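Local coordinates for protein 361aa long hypothetical D-aminopeptidase (Pyrococcus horikoshii, PDB 2DRH) that probably acts as an aminopeptidase of the S58 (DmpA-like) peptidase family, at residues E59-I62 with Y63-K66; F209-R212 with E213-T216; L98-T101 with L102-G105; G16-K20 with I21-K25. All blocks are in the same frame, centred on the assembly; numbering follows the deposited sequence.

Contact 1. Residues E59-I62 with Y63-K66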
loop_
_atom_site.group_PDB
_atom_site.type_symbol
_atom_site.label_atom_id
_atom_site.label_comp_id
_atom_site.label_asym_id
_atom_site.label_seq_id
_atom_site.Cartn_x
_atom_site.Cartn_y
_atom_site.Cartn_z
ATOM N N GLU A 59 22.513 9.173 -19.667
ATOM C CA GLU A 59 23.165 8.702 -20.891
ATOM C C GLU A 59 24.089 7.475 -20.812
ATOM O O GLU A 59 24.579 6.998 -21.838
ATOM C CB GLU A 59 23.916 9.881 -21.520
ATOM C CG GLU A 59 23.012 11.078 -21.799
ATOM C CD GLU A 59 23.781 12.381 -21.961
ATOM O OE1 GLU A 59 24.415 12.834 -20.978
ATOM O OE2 GLU A 59 23.749 12.951 -23.073
ATOM N N GLY A 60 24.320 6.957 -19.611
ATOM C CA GLY A 60 25.178 5.795 -19.474
ATOM C C GLY A 60 24.392 4.499 -19.374
ATOM O O GLY A 60 23.291 4.387 -19.925
ATOM N N ASN A 61 24.959 3.519 -18.673
ATOM C CA ASN A 61 24.313 2.224 -18.488
ATOM C C ASN A 61 23.356 2.317 -17.295
ATOM O O ASN A 61 23.784 2.367 -16.144
ATOM C CB ASN A 61 25.364 1.134 -18.227
ATOM C CG ASN A 61 24.767 -0.269 -18.234
ATOM O OD1 ASN A 61 23.761 -0.537 -17.569
ATOM N ND2 ASN A 61 25.388 -1.169 -18.984
ATOM N N ILE A 62 22.058 2.330 -17.583
ATOM C CA ILE A 62 21.033 2.447 -16.546
ATOM C C ILE A 62 20.982 1.265 -15.576
ATOM O O ILE A 62 20.655 1.434 -14.406
ATOM C CB ILE A 62 19.651 2.661 -17.193
ATOM C CG1 ILE A 62 19.756 3.778 -18.234
ATOM C CG2 ILE A 62 18.631 3.055 -16.136
ATOM C CD1 ILE A 62 18.540 3.928 -19.107
ATOM N N TYR A 63 21.318 0.075 -16.054
ATOM C CA TYR A 63 21.316 -1.111 -15.197
ATOM C C TYR A 63 22.468 -1.120 -14.178
ATOM O O TYR A 63 22.276 -1.442 -12.997
ATOM C CB TYR A 63 21.408 -2.368 -16.059
ATOM C CG TYR A 63 21.374 -3.655 -15.272
ATOM C CD1 TYR A 63 20.183 -4.118 -14.703
ATOM C CD2 TYR A 63 22.525 -4.419 -15.107
ATOM C CE1 TYR A 63 20.144 -5.319 -13.994
ATOM C CE2 TYR A 63 22.496 -5.623 -14.399
ATOM C CZ TYR A 63 21.298 -6.067 -13.849
ATOM O OH TYR A 63 21.264 -7.272 -13.184
ATOM N N LYS A 64 23.673 -0.784 -14.641
ATOM C CA LYS A 64 24.838 -0.762 -13.763
ATOM C C LYS A 64 24.830 0.495 -12.909
ATOM O O LYS A 64 25.361 0.503 -11.799
ATOM C CB LYS A 64 26.127 -0.856 -14.592
ATOM C CG LYS A 64 26.252 -2.174 -15.339
ATOM C CD LYS A 64 26.318 -3.348 -14.369
ATOM C CE LYS A 64 26.203 -4.685 -15.093
ATOM N NZ LYS A 64 27.195 -4.823 -16.196
ATOM N N GLU A 65 24.233 1.560 -13.433
ATOM C CA GLU A 65 24.124 2.806 -12.686
ATOM C C GLU A 65 22.657 3.185 -12.630
ATOM O O GLU A 65 22.134 3.875 -13.509
ATOM C CB GLU A 65 24.961 3.916 -13.332
ATOM C CG GLU A 65 26.449 3.657 -13.189
ATOM C CD GLU A 65 27.294 4.877 -13.468
ATOM O OE1 GLU A 65 27.244 5.383 -14.609
ATOM O OE2 GLU A 65 28.010 5.319 -12.537
ATOM N N LYS A 66 22.004 2.710 -11.576
ATOM C CA LYS A 66 20.577 2.930 -11.352
ATOM C C LYS A 66 20.248 4.309 -10.774
ATOM O O LYS A 66 21.115 4.995 -10.218
ATOM C CB LYS A 66 20.061 1.848 -10.398
ATOM C CG LYS A 66 20.276 0.419 -10.876
ATOM C CD LYS A 66 20.484 -0.510 -9.688
ATOM C CE LYS A 66 20.057 -1.938 -9.967
ATOM N NZ LYS A 66 20.667 -2.536 -11.189
HETATM O O HOH W 1 27.364 4.549 -17.246
#
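Between Asn61 and Glu65 the chain closes a single tight turn, Glu65 N donating to Asn61 O over 2.9 Å, as it enters strand 65-73. The Asn61 side chain adds a second bond to the turn. With CG anti to the backbone N (chi1 -171°), its amide reaches forward along the turn, and OD1 accepts from Lys64 N at 2.9 Å in a nearly straight bond (N-H...O 165°). The donor stands well above the amide's carbonyl plane rather than in it. Beside this bond the start of the Lys64 chain lies against the amide, CG being 3.7 Å from Asn61 OD1, while NZ runs on to a salt bridge with Asp121. A water links the two sides of the turn, accepting from Asn61 N and donating to Glu65 OE1, an oxygen that also pairs with Arg289. Further on, Lys66 NZ meets Tyr63 O in its carbonyl plane at 2.7 Å, above one face of the Tyr63 ring toward its rim, and salt-bridges Glu93. One asparagine therefore serves the turn twice, through its main-chain and side-chain oxygens, while the charged ends of the later residues are directed to acids and a base elsewhere in the chain.

Contact 2. Residues F209-R212 with E213-T216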
loop_
_atom_site.group_PDB
_atom_site.type_symbol
_atom_site.label_atom_id
_atom_site.label_comp_id
_atom_site.label_asym_id
_atom_site.label_seq_id
_atom_site.Cartn_x
_atom_site.Cartn_y
_atom_site.Cartn_z
ATOM N N PHE A 209 -7.051 10.028 -22.195
ATOM C CA PHE A 209 -8.220 10.020 -21.314
ATOM C C PHE A 209 -9.158 11.198 -21.524
ATOM O O PHE A 209 -8.933 12.067 -22.371
ATOM C CB PHE A 209 -7.767 10.078 -19.855
ATOM C CG PHE A 209 -7.190 11.420 -19.463
ATOM C CD1 PHE A 209 -5.882 11.765 -19.815
ATOM C CD2 PHE A 209 -7.970 12.361 -18.797
ATOM C CE1 PHE A 209 -5.361 13.040 -19.507
ATOM C CE2 PHE A 209 -7.460 13.636 -18.484
ATOM C CZ PHE A 209 -6.155 13.971 -18.842
ATOM N N GLY A 210 -10.215 11.207 -20.716
ATOM C CA GLY A 210 -11.172 12.297 -20.719
ATOM C C GLY A 210 -12.308 12.359 -21.706
ATOM O O GLY A 210 -12.191 11.922 -22.854
ATOM N N ARG A 211 -13.423 12.905 -21.222
ATOM C CA ARG A 211 -14.625 13.118 -22.022
ATOM C C ARG A 211 -14.421 14.508 -22.613
ATOM O O ARG A 211 -13.699 15.326 -22.036
ATOM C CB ARG A 211 -15.875 13.141 -21.136
ATOM C CG ARG A 211 -16.443 11.792 -20.750
ATOM C CD ARG A 211 -17.386 11.970 -19.568
ATOM N NE ARG A 211 -18.469 10.992 -19.536
ATOM C CZ ARG A 211 -19.486 10.975 -20.392
ATOM N NH1 ARG A 211 -19.562 11.884 -21.356
ATOM N NH2 ARG A 211 -20.438 10.059 -20.274
ATOM N N ARG A 212 -15.056 14.784 -23.743
ATOM C CA ARG A 212 -14.908 16.081 -24.391
ATOM C C ARG A 212 -15.185 17.263 -23.461
ATOM O O ARG A 212 -14.404 18.217 -23.410
ATOM C CB ARG A 212 -15.830 16.163 -25.617
ATOM C CG ARG A 212 -15.827 17.521 -26.309
ATOM C CD ARG A 212 -14.444 17.885 -26.837
ATOM N NE ARG A 212 -14.046 17.065 -27.976
ATOM C CZ ARG A 212 -14.624 17.117 -29.171
ATOM N NH1 ARG A 212 -15.631 17.953 -29.391
ATOM N NH2 ARG A 212 -14.202 16.328 -30.145
ATOM N N GLU A 213 -16.288 17.189 -22.722
ATOM C CA GLU A 213 -16.688 18.262 -21.821
ATOM C C GLU A 213 -15.904 18.433 -20.525
ATOM O O GLU A 213 -16.120 19.413 -19.806
ATOM C CB GLU A 213 -18.180 18.140 -21.487
ATOM C CG GLU A 213 -18.661 16.713 -21.277
ATOM C CD GLU A 213 -18.538 15.879 -22.542
ATOM O OE1 GLU A 213 -19.072 16.308 -23.587
ATOM O OE2 GLU A 213 -17.908 14.802 -22.496
ATOM N N ASP A 214 -15.008 17.505 -20.206
ATOM C CA ASP A 214 -14.234 17.645 -18.979
ATOM C C ASP A 214 -13.070 18.625 -19.159
ATOM O O ASP A 214 -12.694 19.334 -18.226
ATOM C CB ASP A 214 -13.673 16.292 -18.525
ATOM C CG ASP A 214 -14.759 15.256 -18.260
ATOM O OD1 ASP A 214 -15.834 15.617 -17.733
ATOM O OD2 ASP A 214 -14.519 14.072 -18.567
ATOM N N LEU A 215 -12.516 18.663 -20.367
ATOM C CA LEU A 215 -11.370 19.514 -20.684
ATOM C C LEU A 215 -11.360 20.882 -20.005
ATOM O O LEU A 215 -12.237 21.726 -20.222
ATOM C CB LEU A 215 -11.245 19.674 -22.207
ATOM C CG LEU A 215 -10.027 20.452 -22.735
ATOM C CD1 LEU A 215 -8.729 19.872 -22.181
ATOM C CD2 LEU A 215 -10.026 20.407 -24.252
ATOM N N THR A 216 -10.341 21.089 -19.177
ATOM C CA THR A 216 -10.170 22.333 -18.446
ATOM C C THR A 216 -8.771 22.870 -18.736
ATOM O O THR A 216 -7.778 22.205 -18.441
ATOM C CB THR A 216 -10.307 22.085 -16.941
ATOM O OG1 THR A 216 -11.510 21.341 -16.701
ATOM C CG2 THR A 216 -10.361 23.407 -16.181
#
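Arg211 and Asp214 bound a type I beta turn in the loop between strand 198-207 and helix 222-225, and two acidic side chains converge on the Arg211 side of it. The turn is closed by Asp214 N donating to Arg211 O over 3.1 Å. In the reverse direction Arg211 N donates to Asp214 OD2, meeting that oxygen from above the carboxylate plane, so Arg211 and Asp214 are joined both ways. Glu213 approaches differently: its chain bends at chi2 (-64°) and folds back across the turn, which brings OE2 beside Arg211. There the two carboxylates flank the root of the arginine, OE2 of Glu213 lying 3.0 Å and OD2 of Asp214 3.1 Å from Arg211 CB. The guanidinium extends beyond them and stands steeply to both, its plane 73° from the Glu213 carboxylate and 75° from that of Asp214. Glu213 OE2 lies at the guanidinium edge, near its plane, in a long salt bridge of 3.5 Å to Arg211 NH1. Each acid has a second partner, since Glu213 OE1 pairs with Arg232 and Asp214 OD2 also bonds Tyr274. Arg212 turns the other way, its guanidinium taking backbone carbonyls of Phe179, Glu180, Trp229 and Pro230 and making a cation-pi contact with Phe181. Leu215 packs on helices 222-225 and 309-328, and Asp214 also touches Lys313 of the second subunit. Past the turn Thr216 OG1 donates to Asp214 O at 2.8 Å, nearly along the C=O axis.

Contact 3. Residues L98-T101 with L102-G105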
loop_
_atom_site.group_PDB
_atom_site.type_symbol
_atom_site.label_atom_id
_atom_site.label_comp_id
_atom_site.label_asym_id
_atom_site.label_seq_id
_atom_site.Cartn_x
_atom_site.Cartn_y
_atom_site.Cartn_z
ATOM N N LEU A 98 7.211 3.106 -23.318
ATOM C CA LEU A 98 5.780 3.318 -23.391
ATOM C C LEU A 98 5.321 2.787 -24.741
ATOM O O LEU A 98 6.030 2.928 -25.739
ATOM C CB LEU A 98 5.457 4.811 -23.279
ATOM C CG LEU A 98 6.133 5.558 -22.120
ATOM C CD1 LEU A 98 5.615 6.989 -22.060
ATOM C CD2 LEU A 98 5.862 4.847 -20.815
ATOM N N THR A 99 4.152 2.156 -24.758
ATOM C CA THR A 99 3.585 1.627 -25.991
ATOM C C THR A 99 2.104 1.319 -25.775
ATOM O O THR A 99 1.521 1.762 -24.791
ATOM C CB THR A 99 4.326 0.365 -26.461
ATOM O OG1 THR A 99 3.872 0.024 -27.775
ATOM C CG2 THR A 99 4.091 -0.809 -25.505
ATOM N N ASN A 100 1.480 0.583 -26.690
ATOM C CA ASN A 100 0.063 0.289 -26.513
ATOM C C ASN A 100 -0.136 -0.908 -25.588
ATOM O O ASN A 100 0.761 -1.742 -25.415
ATOM C CB ASN A 100 -0.631 0.061 -27.866
ATOM C CG ASN A 100 -0.214 -1.230 -28.537
ATOM O OD1 ASN A 100 -0.562 -2.323 -28.086
ATOM N ND2 ASN A 100 0.540 -1.114 -29.627
ATOM N N THR A 101 -1.320 -0.988 -24.998
ATOM C CA THR A 101 -1.642 -2.056 -24.058
ATOM C C THR A 101 -1.240 -3.466 -24.471
ATOM O O THR A 101 -0.596 -4.177 -23.699
ATOM C CB THR A 101 -3.146 -2.074 -23.735
ATOM O OG1 THR A 101 -3.580 -0.745 -23.437
ATOM C CG2 THR A 101 -3.424 -2.977 -22.515
ATOM N N LEU A 102 -1.616 -3.875 -25.680
ATOM C CA LEU A 102 -1.313 -5.226 -26.136
ATOM C C LEU A 102 0.101 -5.466 -26.642
ATOM O O LEU A 102 0.449 -6.597 -26.970
ATOM C CB LEU A 102 -2.327 -5.653 -27.199
ATOM C CG LEU A 102 -3.623 -6.320 -26.710
ATOM C CD1 LEU A 102 -4.140 -5.651 -25.463
ATOM C CD2 LEU A 102 -4.660 -6.267 -27.819
ATOM N N SER A 103 0.921 -4.418 -26.703
ATOM C CA SER A 103 2.309 -4.570 -27.157
ATOM C C SER A 103 3.308 -4.637 -25.997
ATOM O O SER A 103 4.521 -4.687 -26.226
ATOM C CB SER A 103 2.714 -3.409 -28.074
ATOM O OG SER A 103 2.031 -3.440 -29.315
ATOM N N ILE A 104 2.822 -4.649 -24.756
ATOM C CA ILE A 104 3.739 -4.679 -23.620
ATOM C C ILE A 104 4.667 -5.890 -23.637
ATOM O O ILE A 104 5.829 -5.796 -23.224
ATOM C CB ILE A 104 3.001 -4.638 -22.258
ATOM C CG1 ILE A 104 2.091 -5.856 -22.105
ATOM C CG2 ILE A 104 2.221 -3.332 -22.134
ATOM C CD1 ILE A 104 1.584 -6.052 -20.685
ATOM N N GLY A 105 4.161 -7.022 -24.116
ATOM C CA GLY A 105 4.984 -8.212 -24.180
ATOM C C GLY A 105 6.103 -8.001 -25.183
ATOM O O GLY A 105 7.262 -8.345 -24.927
#
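Asn100 and Ser103 are brought together by their first torsions: CG of Asn100 sits between its backbone N and carbonyl carbon (chi1 70°), folding the amide over the turn, and OG of Ser103 lies beside its own backbone N (chi1 -68°), which turns it to the amide. Asn100 ND2 comes to 2.8 Å from Ser103 OG, and Asn100 OD1 to 2.9 Å from Ser103 N. The main chain forms a type I beta turn, Ser103 N donating to Asn100 O over 3.0 Å. On the strand side Thr99 CG2 packs on Ser103 CB at 3.9 Å, and beyond the turn Ile104 CG2 closes on Thr101 O at 3.3 Å. A leucine in place of Asn100 would probably leave Thr50 OG1 without its amide mate and put carbon where the amide now lies beside Ser103 OG. The site is the first link of a beta-alpha-beta unit, where strand 96-100 hands over to helix 104-118, and Thr101 and Leu102 also touch Ser128 of the third subunit. In this buried corner, then, polar groups of the turn are met by the adjoining strands: Asn100 ND2 bonds Thr50 of strand 48-56, and Thr101 OG1 bonds Glu135 of strand 132-136, the one acid among them.

Contact 4. Residues G16-K20 with I21-K25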
loop_
_atom_site.group_PDB
_atom_site.type_symbol
_atom_site.label_atom_id
_atom_site.label_comp_id
_atom_site.label_asym_id
_atom_site.label_seq_id
_atom_site.Cartn_x
_atom_site.Cartn_y
_atom_site.Cartn_z
ATOM N N GLY A 16 11.784 25.404 -18.009
ATOM C CA GLY A 16 13.191 25.255 -18.330
ATOM C C GLY A 16 13.444 25.793 -19.726
ATOM O O GLY A 16 12.504 26.182 -20.413
ATOM N N LYS A 17 14.706 25.801 -20.151
ATOM C CA LYS A 17 15.079 26.310 -21.471
ATOM C C LYS A 17 14.264 25.724 -22.624
ATOM O O LYS A 17 13.759 26.460 -23.470
ATOM C CB LYS A 17 16.570 26.060 -21.725
ATOM C CG LYS A 17 17.488 26.770 -20.741
ATOM C CD LYS A 17 18.958 26.451 -20.995
ATOM C CE LYS A 17 19.407 26.899 -22.380
ATOM N NZ LYS A 17 20.861 26.626 -22.606
ATOM N N ARG A 18 14.145 24.402 -22.660
ATOM C CA ARG A 18 13.401 23.735 -23.725
ATOM C C ARG A 18 11.937 23.499 -23.332
ATOM O O ARG A 18 11.091 23.228 -24.184
ATOM C CB ARG A 18 14.063 22.392 -24.051
ATOM C CG ARG A 18 15.592 22.441 -24.067
ATOM C CD ARG A 18 16.207 21.052 -24.233
ATOM N NE ARG A 18 16.192 20.594 -25.619
ATOM C CZ ARG A 18 17.245 20.629 -26.431
ATOM N NH1 ARG A 18 18.408 21.096 -26.002
ATOM N NH2 ARG A 18 17.134 20.196 -27.678
ATOM N N ASN A 19 11.646 23.626 -22.043
ATOM C CA ASN A 19 10.306 23.382 -21.518
ATOM C C ASN A 19 9.905 21.956 -21.896
ATOM O O ASN A 19 8.825 21.707 -22.438
ATOM C CB ASN A 19 9.291 24.395 -22.063
ATOM C CG ASN A 19 7.950 24.320 -21.334
ATOM O OD1 ASN A 19 7.899 24.009 -20.139
ATOM N ND2 ASN A 19 6.864 24.617 -22.044
ATOM N N LYS A 20 10.816 21.028 -21.612
ATOM C CA LYS A 20 10.625 19.608 -21.879
ATOM C C LYS A 20 11.317 18.840 -20.762
ATOM O O LYS A 20 12.197 19.376 -20.080
ATOM C CB LYS A 20 11.247 19.214 -23.219
ATOM C CG LYS A 20 10.532 19.738 -24.457
ATOM C CD LYS A 20 11.348 19.394 -25.701
ATOM C CE LYS A 20 10.673 19.845 -26.990
ATOM N NZ LYS A 20 9.561 18.933 -27.404
ATOM N N ILE A 21 10.926 17.584 -20.579
ATOM C CA ILE A 21 11.515 16.755 -19.535
ATOM C C ILE A 21 13.045 16.668 -19.651
ATOM O O ILE A 21 13.737 16.471 -18.653
ATOM C CB ILE A 21 10.918 15.331 -19.560
ATOM C CG1 ILE A 21 11.365 14.562 -18.320
ATOM C CG2 ILE A 21 11.334 14.606 -20.839
ATOM C CD1 ILE A 21 10.707 13.196 -18.169
ATOM N N THR A 22 13.563 16.823 -20.867
ATOM C CA THR A 22 15.006 16.758 -21.105
ATOM C C THR A 22 15.763 17.979 -20.582
ATOM O O THR A 22 16.978 18.085 -20.762
ATOM C CB THR A 22 15.323 16.590 -22.597
ATOM O OG1 THR A 22 14.599 17.566 -23.351
ATOM C CG2 THR A 22 14.939 15.199 -23.068
ATOM N N ASP A 23 15.047 18.909 -19.956
ATOM C CA ASP A 23 15.705 20.071 -19.376
ATOM C C ASP A 23 16.435 19.531 -18.157
ATOM O O ASP A 23 17.285 20.199 -17.568
ATOM C CB ASP A 23 14.695 21.149 -18.971
ATOM C CG ASP A 23 14.295 22.032 -20.136
ATOM O OD1 ASP A 23 15.191 22.414 -20.912
ATOM O OD2 ASP A 23 13.098 22.356 -20.276
ATOM N N VAL A 24 16.079 18.307 -17.775
ATOM C CA VAL A 24 16.747 17.634 -16.668
ATOM C C VAL A 24 17.949 17.031 -17.392
ATOM O O VAL A 24 17.820 16.042 -18.116
ATOM C CB VAL A 24 15.862 16.517 -16.062
ATOM C CG1 VAL A 24 16.610 15.802 -14.942
ATOM C CG2 VAL A 24 14.570 17.116 -15.517
ATOM N N LYS A 25 19.108 17.658 -17.221
ATOM C CA LYS A 25 20.330 17.230 -17.893
ATOM C C LYS A 25 20.570 15.726 -17.852
ATOM O O LYS A 25 20.558 15.108 -16.783
ATOM C CB LYS A 25 21.547 17.958 -17.306
ATOM C CG LYS A 25 21.930 17.519 -15.902
ATOM C CD LYS A 25 21.013 18.122 -14.846
ATOM C CE LYS A 25 21.139 17.392 -13.516
ATOM N NZ LYS A 25 20.565 16.016 -13.616
#
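A local contact in which the Asp23 carboxylate accepts from the backbone N-H groups of Arg18 and Lys20 lies in the loop leading to strand 28-36. Asp23 OD1 takes Arg18 N on its syn lone pair, at 2.8 Å and nearly straight (163°). Its partner oxygen OD2 accepts from Lys20 N at 3.0 Å, the donor standing above the carboxylate plane. In return Asp23 N donates to Lys20 O over 2.9 Å, closing the turn from Lys20 to Asp23 that carries the 3-10 segment 21-23. The acid is closely enveloped: the Arg18 chain lies alongside, CG 3.2 Å from OD1, and Gly16 CA comes to 3.5 Å from OD2. The arginine's charge stays apart, however, its NE being 5.1 Å from Asp23 OD1, so within the loop the carboxylate is held by backbone N-H groups. Were Asp23 replaced by an alanine, the amides of Arg18 and Lys20 and the hydroxyl of Ser189 would probably lose a partner, and the 16-20 arc could shift. Ser189 of strand 184-193 bonds Asp23 OD2, and Asn19, pointing the other way, bonds Ser189 N and Glu321 of helix 309-328. Ile21 packs on Ala245 and Val29, which places the loop against strands 240-246 and 28-36.

All four sites are tight turns between residues near in sequence, yet their chemistry follows their surroundings. Contact 3 is the buried one, its own side chains uncharged, where a strand passes into a helix; contacts 1, 2 and 4 are only partly buried and use charged groups. Contacts 1 and 3 centre on an asparagine, contacts 2 and 4 on an aspartate that accepts from the main chain. Contacts 2 and 4 both reach helix 309-328, and contacts 1 and 4 lie about 6 Å apart at their nearest atoms without touching. Contacts 1 and 2 occupy opposite sides of the chain's centre, their centres 38 Å apart. Other subunits meet contacts 2 and 3, but not 1 or 4.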